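Long-range contacts in lovastatin nonaketide synthase, polyketide synthase component (PDB 7CPX), which builds the polyketide dihydromonacolin L, the precursor of lovastatin, from malonyl units, working as a homodimer with the partner protein LovC: residues L518-R522 and I544-D548; M489-L493 and L536-I540; R483-M488 and Y928-S933. The protein carries 2 engineered substitutions. All coordinates share one frame; numbering follows the deposited sequence.

Contact 1 (L518-R522 and I544-D548)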
loop_
_atom_site.group_PDB
_atom_site.type_symbol
_atom_site.label_atom_id
_atom_site.label_comp_id
_atom_site.label_asym_id
_atom_site.label_seq_id
_atom_site.Cartn_x
_atom_site.Cartn_y
_atom_site.Cartn_z
ATOM N N LEU A 518 15.321 16.667 47.478
ATOM C CA LEU A 518 15.697 15.929 46.284
ATOM C C LEU A 518 17.209 15.794 46.219
ATOM O O LEU A 518 17.938 16.563 46.856
ATOM C CB LEU A 518 15.163 16.633 45.028
ATOM C CG LEU A 518 13.635 16.750 45.008
ATOM C CD1 LEU A 518 13.155 17.601 43.852
ATOM C CD2 LEU A 518 12.993 15.377 44.943
ATOM N N PRO A 519 17.717 14.810 45.460
ATOM C CA PRO A 519 19.154 14.500 45.498
ATOM C C PRO A 519 20.058 15.717 45.384
ATOM O O PRO A 519 20.877 15.966 46.275
ATOM C CB PRO A 519 19.335 13.560 44.301
ATOM C CG PRO A 519 18.016 12.900 44.149
ATOM C CD PRO A 519 16.992 13.932 44.525
ATOM N N PHE A 520 19.928 16.483 44.305
ATOM C CA PHE A 520 20.747 17.674 44.129
ATOM C C PHE A 520 20.193 18.785 45.008
ATOM O O PHE A 520 19.024 19.158 44.883
ATOM C CB PHE A 520 20.778 18.096 42.661
ATOM C CG PHE A 520 21.501 17.127 41.773
ATOM C CD1 PHE A 520 20.850 16.020 41.260
ATOM C CD2 PHE A 520 22.834 17.320 41.458
ATOM C CE1 PHE A 520 21.513 15.124 40.446
ATOM C CE2 PHE A 520 23.503 16.428 40.642
ATOM C CZ PHE A 520 22.842 15.329 40.136
ATOM N N ARG A 521 21.030 19.310 45.898
ATOM C CA ARG A 521 20.606 20.263 46.909
ATOM C C ARG A 521 21.442 21.531 46.823
ATOM O O ARG A 521 22.625 21.493 46.475
ATOM C CB ARG A 521 20.741 19.675 48.316
ATOM C CG ARG A 521 19.905 18.438 48.578
ATOM C CD ARG A 521 20.285 17.810 49.909
ATOM N NE ARG A 521 19.432 16.683 50.262
ATOM C CZ ARG A 521 19.612 15.441 49.832
ATOM N NH1 ARG A 521 20.598 15.130 49.007
ATOM N NH2 ARG A 521 18.779 14.488 50.238
ATOM N N ARG A 522 20.813 22.657 47.148
ATOM C CA ARG A 522 21.525 23.903 47.365
ATOM C C ARG A 522 20.792 24.695 48.434
ATOM O O ARG A 522 19.585 24.535 48.633
ATOM C CB ARG A 522 21.652 24.734 46.078
ATOM C CG ARG A 522 22.371 26.073 46.254
ATOM C CD ARG A 522 23.790 25.905 46.796
ATOM N NE ARG A 522 24.359 27.165 47.260
ATOM C CZ ARG A 522 25.214 27.914 46.574
ATOM N NH1 ARG A 522 25.634 27.564 45.368
ATOM N NH2 ARG A 522 25.661 29.044 47.113
ATOM N N ILE A 544 27.611 25.555 42.160
ATOM C CA ILE A 544 28.073 24.549 43.108
ATOM C C ILE A 544 26.875 24.060 43.910
ATOM O O ILE A 544 26.185 24.853 44.559
ATOM C CB ILE A 544 29.162 25.118 44.032
ATOM C CG1 ILE A 544 30.353 25.611 43.205
ATOM C CG2 ILE A 544 29.604 24.064 45.038
ATOM C CD1 ILE A 544 31.349 26.438 43.991
ATOM N N VAL A 545 26.627 22.749 43.868
ATOM C CA VAL A 545 25.498 22.142 44.559
ATOM C C VAL A 545 25.936 20.811 45.155
ATOM O O VAL A 545 26.934 20.216 44.745
ATOM C CB VAL A 545 24.287 21.931 43.622
ATOM C CG1 VAL A 545 23.854 23.253 43.010
ATOM C CG2 VAL A 545 24.626 20.924 42.534
ATOM N N SER A 546 25.165 20.347 46.133
ATOM C CA SER A 546 25.404 19.071 46.788
ATOM C C SER A 546 24.434 18.023 46.259
ATOM O O SER A 546 23.274 18.319 45.959
ATOM C CB SER A 546 25.251 19.199 48.305
ATOM O OG SER A 546 25.473 17.954 48.943
ATOM N N SER A 547 24.920 16.789 46.149
ATOM C CA SER A 547 24.145 15.685 45.603
ATOM C C SER A 547 24.048 14.565 46.627
ATOM O O SER A 547 25.029 14.241 47.303
ATOM C CB SER A 547 24.775 15.153 44.313
ATOM O OG SER A 547 24.023 14.069 43.794
ATOM N N ASP A 548 22.860 13.974 46.729
ATOM C CA ASP A 548 22.622 12.860 47.639
ATOM C C ASP A 548 23.035 13.215 49.063
ATOM O O ASP A 548 22.256 13.049 50.003
ATOM C CB ASP A 548 23.376 11.617 47.167
ATOM C CG ASP A 548 22.955 11.171 45.781
ATOM O OD1 ASP A 548 21.771 11.356 45.431
ATOM O OD2 ASP A 548 23.808 10.636 45.042
#

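Contact 2 (M489-L493 and L536-I540)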
loop_
_atom_site.group_PDB
_atom_site.type_symbol
_atom_site.label_atom_id
_atom_site.label_comp_id
_atom_site.label_asym_id
_atom_site.label_seq_id
_atom_site.Cartn_x
_atom_site.Cartn_y
_atom_site.Cartn_z
ATOM N N MET A 489 16.789 27.824 41.145
ATOM C CA MET A 489 17.385 29.031 41.706
ATOM C C MET A 489 17.001 30.256 40.886
ATOM O O MET A 489 16.652 31.304 41.443
ATOM C CB MET A 489 18.904 28.885 41.778
ATOM C CG MET A 489 19.377 27.920 42.854
ATOM S SD MET A 489 21.163 27.935 43.106
ATOM C CE MET A 489 21.739 27.222 41.569
ATOM N N GLU A 490 17.045 30.136 39.558
ATOM C CA GLU A 490 16.648 31.249 38.700
ATOM C C GLU A 490 15.190 31.630 38.937
ATOM O O GLU A 490 14.856 32.812 39.089
ATOM C CB GLU A 490 16.868 30.879 37.232
ATOM C CG GLU A 490 18.320 30.684 36.837
ATOM C CD GLU A 490 19.048 31.996 36.624
ATOM O OE1 GLU A 490 18.558 33.036 37.110
ATOM O OE2 GLU A 490 20.108 31.988 35.963
ATOM N N GLU A 491 14.307 30.630 38.973
ATOM C CA GLU A 491 12.885 30.898 39.153
ATOM C C GLU A 491 12.608 31.495 40.524
ATOM O O GLU A 491 11.749 32.369 40.661
ATOM C CB GLU A 491 12.078 29.616 38.956
ATOM C CG GLU A 491 11.177 29.628 37.731
ATOM C CD GLU A 491 10.025 30.609 37.854
ATOM O OE1 GLU A 491 10.175 31.625 38.564
ATOM O OE2 GLU A 491 8.965 30.359 37.241
ATOM N N MET A 492 13.320 31.033 41.553
ATOM C CA MET A 492 13.128 31.581 42.889
ATOM C C MET A 492 13.627 33.016 42.968
ATOM O O MET A 492 13.027 33.850 43.652
ATOM C CB MET A 492 13.842 30.708 43.919
ATOM C CG MET A 492 13.636 31.151 45.359
ATOM S SD MET A 492 11.902 31.199 45.849
ATOM C CE MET A 492 11.440 29.484 45.631
ATOM N N LEU A 493 14.730 33.323 42.283
ATOM C CA LEU A 493 15.193 34.704 42.220
ATOM C C LEU A 493 14.150 35.591 41.551
ATOM O O LEU A 493 13.832 36.683 42.042
ATOM C CB LEU A 493 16.522 34.770 41.468
ATOM C CG LEU A 493 17.117 36.161 41.249
ATOM C CD1 LEU A 493 17.480 36.808 42.574
ATOM C CD2 LEU A 493 18.330 36.071 40.343
ATOM N N LEU A 536 21.365 34.192 46.105
ATOM C CA LEU A 536 20.861 33.369 45.011
ATOM C C LEU A 536 21.610 33.660 43.720
ATOM O O LEU A 536 21.926 32.743 42.955
ATOM C CB LEU A 536 19.364 33.606 44.818
ATOM C CG LEU A 536 18.420 32.602 45.478
ATOM C CD1 LEU A 536 16.997 33.123 45.454
ATOM C CD2 LEU A 536 18.500 31.255 44.782
ATOM N N GLU A 537 21.887 34.937 43.452
ATOM C CA GLU A 537 22.687 35.288 42.283
ATOM C C GLU A 537 24.059 34.631 42.355
ATOM O O GLU A 537 24.553 34.073 41.366
ATOM C CB GLU A 537 22.830 36.807 42.186
ATOM C CG GLU A 537 21.546 37.545 41.857
ATOM C CD GLU A 537 21.216 37.508 40.379
ATOM O OE1 GLU A 537 21.705 36.595 39.681
ATOM O OE2 GLU A 537 20.475 38.398 39.913
ATOM N N ASP A 538 24.688 34.689 43.529
ATOM C CA ASP A 538 26.003 34.083 43.697
ATOM C C ASP A 538 25.946 32.578 43.473
ATOM O O ASP A 538 26.822 32.005 42.818
ATOM C CB ASP A 538 26.549 34.395 45.089
ATOM C CG ASP A 538 26.665 35.884 45.350
ATOM O OD1 ASP A 538 26.886 36.642 44.384
ATOM O OD2 ASP A 538 26.533 36.294 46.523
ATOM N N ALA A 539 24.919 31.920 44.015
ATOM C CA ALA A 539 24.784 30.478 43.834
ATOM C C ALA A 539 24.560 30.127 42.371
ATOM O O ALA A 539 25.135 29.159 41.859
ATOM C CB ALA A 539 23.634 29.947 44.691
ATOM N N ILE A 540 23.724 30.904 41.680
ATOM C CA ILE A 540 23.467 30.655 40.266
ATOM C C ILE A 540 24.754 30.785 39.467
ATOM O O ILE A 540 25.059 29.947 38.611
ATOM C CB ILE A 540 22.381 31.616 39.748
ATOM C CG1 ILE A 540 21.030 31.279 40.383
ATOM C CG2 ILE A 540 22.291 31.545 38.234
ATOM C CD1 ILE A 540 19.991 32.366 40.223
#

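Contact 3 (R483-M488 and Y928-S933)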
loop_
_atom_site.group_PDB
_atom_site.type_symbol
_atom_site.label_atom_id
_atom_site.label_comp_id
_atom_site.label_asym_id
_atom_site.label_seq_id
_atom_site.Cartn_x
_atom_site.Cartn_y
_atom_site.Cartn_z
ATOM N N ARG A 483 20.862 20.717 36.761
ATOM C CA ARG A 483 20.239 21.648 35.826
ATOM C C ARG A 483 18.893 22.120 36.357
ATOM O O ARG A 483 18.585 23.320 36.344
ATOM C CB ARG A 483 20.077 20.981 34.461
ATOM C CG ARG A 483 19.314 21.811 33.441
ATOM C CD ARG A 483 19.185 21.073 32.120
ATOM N NE ARG A 483 18.435 21.843 31.134
ATOM C CZ ARG A 483 17.111 21.882 31.060
ATOM N NH1 ARG A 483 16.349 21.216 31.912
ATOM N NH2 ARG A 483 16.536 22.612 30.108
ATOM N N SER A 484 18.075 21.181 36.837
ATOM C CA SER A 484 16.795 21.548 37.427
ATOM C C SER A 484 16.988 22.409 38.666
ATOM O O SER A 484 16.201 23.325 38.908
ATOM C CB SER A 484 15.995 20.292 37.766
ATOM O OG SER A 484 15.636 19.587 36.593
ATOM N N LEU A 485 18.025 22.134 39.457
ATOM C CA LEU A 485 18.287 22.950 40.638
ATOM C C LEU A 485 18.678 24.373 40.254
ATOM O O LEU A 485 18.259 25.338 40.905
ATOM C CB LEU A 485 19.380 22.299 41.485
ATOM C CG LEU A 485 19.776 23.011 42.779
ATOM C CD1 LEU A 485 18.552 23.403 43.588
ATOM C CD2 LEU A 485 20.685 22.114 43.598
ATOM N N LYS A 486 19.486 24.525 39.204
ATOM C CA LYS A 486 19.845 25.860 38.737
ATOM C C LYS A 486 18.624 26.603 38.215
ATOM O O LYS A 486 18.463 27.806 38.462
ATOM C CB LYS A 486 20.920 25.764 37.656
ATOM C CG LYS A 486 21.431 27.109 37.171
ATOM C CD LYS A 486 22.591 26.944 36.205
ATOM C CE LYS A 486 23.153 28.288 35.775
ATOM N NZ LYS A 486 24.320 28.141 34.864
ATOM N N ILE A 487 17.752 25.904 37.485
ATOM C CA ILE A 487 16.527 26.540 37.013
ATOM C C ILE A 487 15.646 26.918 38.197
ATOM O O ILE A 487 14.961 27.946 38.176
ATOM C CB ILE A 487 15.786 25.623 36.022
ATOM C CG1 ILE A 487 16.684 25.290 34.830
ATOM C CG2 ILE A 487 14.527 26.308 35.524
ATOM C CD1 ILE A 487 16.172 24.148 33.978
ATOM N N MET A 488 15.647 26.092 39.245
ATOM C CA MET A 488 14.911 26.433 40.458
ATOM C C MET A 488 15.463 27.698 41.092
ATOM O O MET A 488 14.702 28.552 41.554
ATOM C CB MET A 488 14.973 25.282 41.459
ATOM C CG MET A 488 14.020 24.152 41.161
ATOM S SD MET A 488 13.972 22.909 42.460
ATOM C CE MET A 488 13.075 23.787 43.737
ATOM N N TYR A 928 7.931 23.173 40.198
ATOM C CA TYR A 928 9.204 22.543 39.886
ATOM C C TYR A 928 9.535 22.753 38.411
ATOM O O TYR A 928 8.684 22.497 37.548
ATOM C CB TYR A 928 9.162 21.053 40.213
ATOM C CG TYR A 928 10.463 20.338 39.932
ATOM C CD1 TYR A 928 11.449 20.246 40.901
ATOM C CD2 TYR A 928 10.707 19.759 38.697
ATOM C CE1 TYR A 928 12.638 19.597 40.649
ATOM C CE2 TYR A 928 11.893 19.107 38.436
ATOM C CZ TYR A 928 12.857 19.030 39.414
ATOM O OH TYR A 928 14.040 18.378 39.153
ATOM N N PRO A 929 10.743 23.214 38.080
ATOM C CA PRO A 929 11.098 23.412 36.671
ATOM C C PRO A 929 11.429 22.106 35.974
ATOM O O PRO A 929 12.597 21.711 35.894
ATOM C CB PRO A 929 12.317 24.334 36.750
ATOM C CG PRO A 929 12.958 23.961 38.031
ATOM C CD PRO A 929 11.837 23.619 38.976
ATOM N N TRP A 930 10.402 21.426 35.478
ATOM C CA TRP A 930 10.604 20.132 34.844
ATOM C C TRP A 930 11.595 20.257 33.696
ATOM O O TRP A 930 11.569 21.225 32.932
ATOM C CB TRP A 930 9.270 19.582 34.352
ATOM C CG TRP A 930 8.230 19.583 35.422
ATOM C CD1 TRP A 930 7.219 20.480 35.576
ATOM C CD2 TRP A 930 8.113 18.658 36.506
ATOM N NE1 TRP A 930 6.469 20.166 36.681
ATOM C CE2 TRP A 930 7.000 19.050 37.272
ATOM C CE3 TRP A 930 8.840 17.533 36.899
ATOM C CZ2 TRP A 930 6.596 18.356 38.407
ATOM C CZ3 TRP A 930 8.438 16.847 38.025
ATOM C CH2 TRP A 930 7.327 17.259 38.766
ATOM N N ASP A 931 12.482 19.265 33.588
ATOM C CA ASP A 931 13.613 19.370 32.672
ATOM C C ASP A 931 13.152 19.683 31.254
ATOM O O ASP A 931 13.628 20.639 30.631
ATOM C CB ASP A 931 14.417 18.070 32.706
ATOM C CG ASP A 931 15.658 18.130 31.844
ATOM O OD1 ASP A 931 16.551 18.949 32.142
ATOM O OD2 ASP A 931 15.743 17.352 30.872
ATOM N N ARG A 932 12.227 18.888 30.727
ATOM C CA ARG A 932 11.639 19.087 29.406
ATOM C C ARG A 932 12.676 19.102 28.288
ATOM O O ARG A 932 12.342 19.444 27.148
ATOM C CB ARG A 932 10.816 20.380 29.356
ATOM C CG ARG A 932 9.549 20.341 30.193
ATOM C CD ARG A 932 8.619 21.490 29.837
ATOM N NE ARG A 932 7.381 21.458 30.610
ATOM C CZ ARG A 932 7.187 22.098 31.756
ATOM N NH1 ARG A 932 8.138 22.833 32.310
ATOM N NH2 ARG A 932 6.008 21.997 32.362
ATOM N N SER A 933 13.928 18.739 28.579
ATOM C CA SER A 933 14.968 18.810 27.558
ATOM C C SER A 933 14.718 17.806 26.441
ATOM O O SER A 933 14.876 18.133 25.259
ATOM C CB SER A 933 16.338 18.575 28.189
ATOM O OG SER A 933 16.606 19.535 29.195
#

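Contact 1 (L518-R522 and I544-D548)
Phe-520 presents one face of its ring to the side chain of Ser-547, whose OG lies 3.9 Å above the ring plane of Phe-520 and over its centre. Val-545 meets the same ring from another direction: its CG2 stands at the edge, near the plane, 4.2 Å from CD2 of Phe-520. With CG of Phe-520 set beside its own backbone N (chi1 -68°), the ring swings across the partner segment, which is how it can touch both Ser-547 and Val-545. Arg-521 projects to the other side of the paired backbones. Its chain runs extended from CG to NE, so that Leu-518 O lies over one guanidinium face and NH1 of Arg-521 comes within 2.8 Å of Asp-548 O. The backbones run antiparallel here, and Arg-521 and Ser-546 form a hydrogen-bonded pair, with Ser-546 N donating to Arg-521 O at 2.8 Å. A further bond from Asp-548 N reaches Pro-519 O at 2.8 Å, the donor standing well above the carbonyl plane, so it is less regular than the pair beside it. At the opposite end Arg-522 bends at its second torsion (chi2 59°) and passes along Val-545 to give NH1 to Ile-544 O at 2.9 Å. That donor lies in the carbonyl plane of Ile-544, although the oxygen is tilted about 30° from the guanidinium plane. Arg-522 NE also has a weak, long ion pair with Glu-896, and Ser-546 OG is bonded to Glu-896 O. The pairing adds the short, weakly bonded strand 546-547 to the edge of a three-stranded antiparallel sheet, with 520-524 in the middle and 475-479 beyond it; Phe-520, Arg-522 and Val-545 lean on helix 482-498.

Contact 2 (M489-L493 and L536-I540)
Ile-540 is the bump that enters the shallow hollow formed by Met-489, Glu-490 and Leu-493. Its CG1 abuts Met-489 CB at 3.5 Å, while its CD1 reaches further in, against Met-489 O and 4.1 Å from Leu-493 CD2. One turn earlier, Leu-536 fills a second hollow with both of its methyl groups. CD2 of Leu-536 rests on Met-489 CB at 3.8 Å, and its CD1 slips between Met-492 CG, 3.9 Å away, and the backbone N of Leu-493. Met-489 is thus wedged between the two bumps through its CB, while the far end of its chain, bent at the last torsion (chi3 -68°), lays SD against the small side chain of Ala-539, 3.6 Å from its CB. The short alanine offers a dip in the surface of helix 529-542 that the sulfur occupies. Two glutamates roof the margins. Glu-490 and Glu-537 both start away from the partner helix and then fold back at their second torsions, laying their carboxylate ends across Ile-540 and Leu-493 respectively; Leu-493 crosses Glu-537 at about a right angle, with its CD2 doing the touching. OE1 of Glu-490 and OE1 of Glu-537 stay 5.4 Å apart, and this proximity of like charges could mildly raise the affinity of either for a proton. The helix segments run nearly antiparallel, at 158°, with axes 9.7 Å apart. The pair lies on one face of the three-stranded sheet: Met-489 and Ala-539 reach strand 520-524 at Arg-522, Leu-536 touches Ile-524 and Leu-477, and Met-492 turns toward strand 475-479 and toward Leu-507 and Leu-511 of helix 504-513.

Contact 3 (R483-M488 and Y928-S933)
With CG opposite its backbone N (chi1 174°) and its chain extended from CG to NE, Arg-483 reaches from the helix to Asp-931 and Ser-933. Asp-931 answers with a similar setting (chi1 -177°) that brings its carboxylate to the arginine. The two groups form a salt bridge between Arg-483 NH1 and Asp-931 OD1, though these atoms are modelled too close for their exact separation to be trusted; the guanidinium and carboxylate planes stand 79° apart in the model. Arg-483 NH1, its place less sure, also donates to Asp-931 O at 3.1 Å. Ser-933 OG sits over one guanidinium face, and Ile-487 CD1 lies against the opposite one. Further along, Pro-929 lies in the groove between Ser-484, Ile-487 and Met-488. Met-488 SD makes an oblique Met-aromatic contact with Tyr-928, 4.8 Å from the ring centroid. The hydroxyl of Tyr-928 lies beside Ser-484 while accepting a bond from Lys-480 N, and Ser-484 OG is tied to Ser-481. Trp-930 turns the other way, its NE1 bonded to Glu-108. Pro-929 is the centre of an inverse gamma turn. Packing on both the helix and Phe-84, Phe-85 and Tyr-107 of the ketosynthase, the loop is consistent with the post-acyltransferase linker of polyketide and fatty acid synthases, which returns across the linker domain to the ketosynthase.

How the contacts relate
Helix 482-498 supplies one side of both contact 2 and contact 3, and its Leu-485 also packs on the strands of contact 1, so the three centres lie only 12 to 14 Å apart. Contact 2 is the buried one and wholly apolar in its middle, with charge confined to its margin. Contact 1 is a surface contact held by backbone pairing and one arginine-to-carbonyl bond, from Arg-522, which also touches contact 2. Contact 3, partly buried, mixes proline and methionine packing with an arginine-aspartate pair nearer the surface, of uncertain geometry. Contacts 1 and 2 join elements within about 70 residues, in one small alpha/beta unit, whereas contact 3 brings in a loop some 440 residues later.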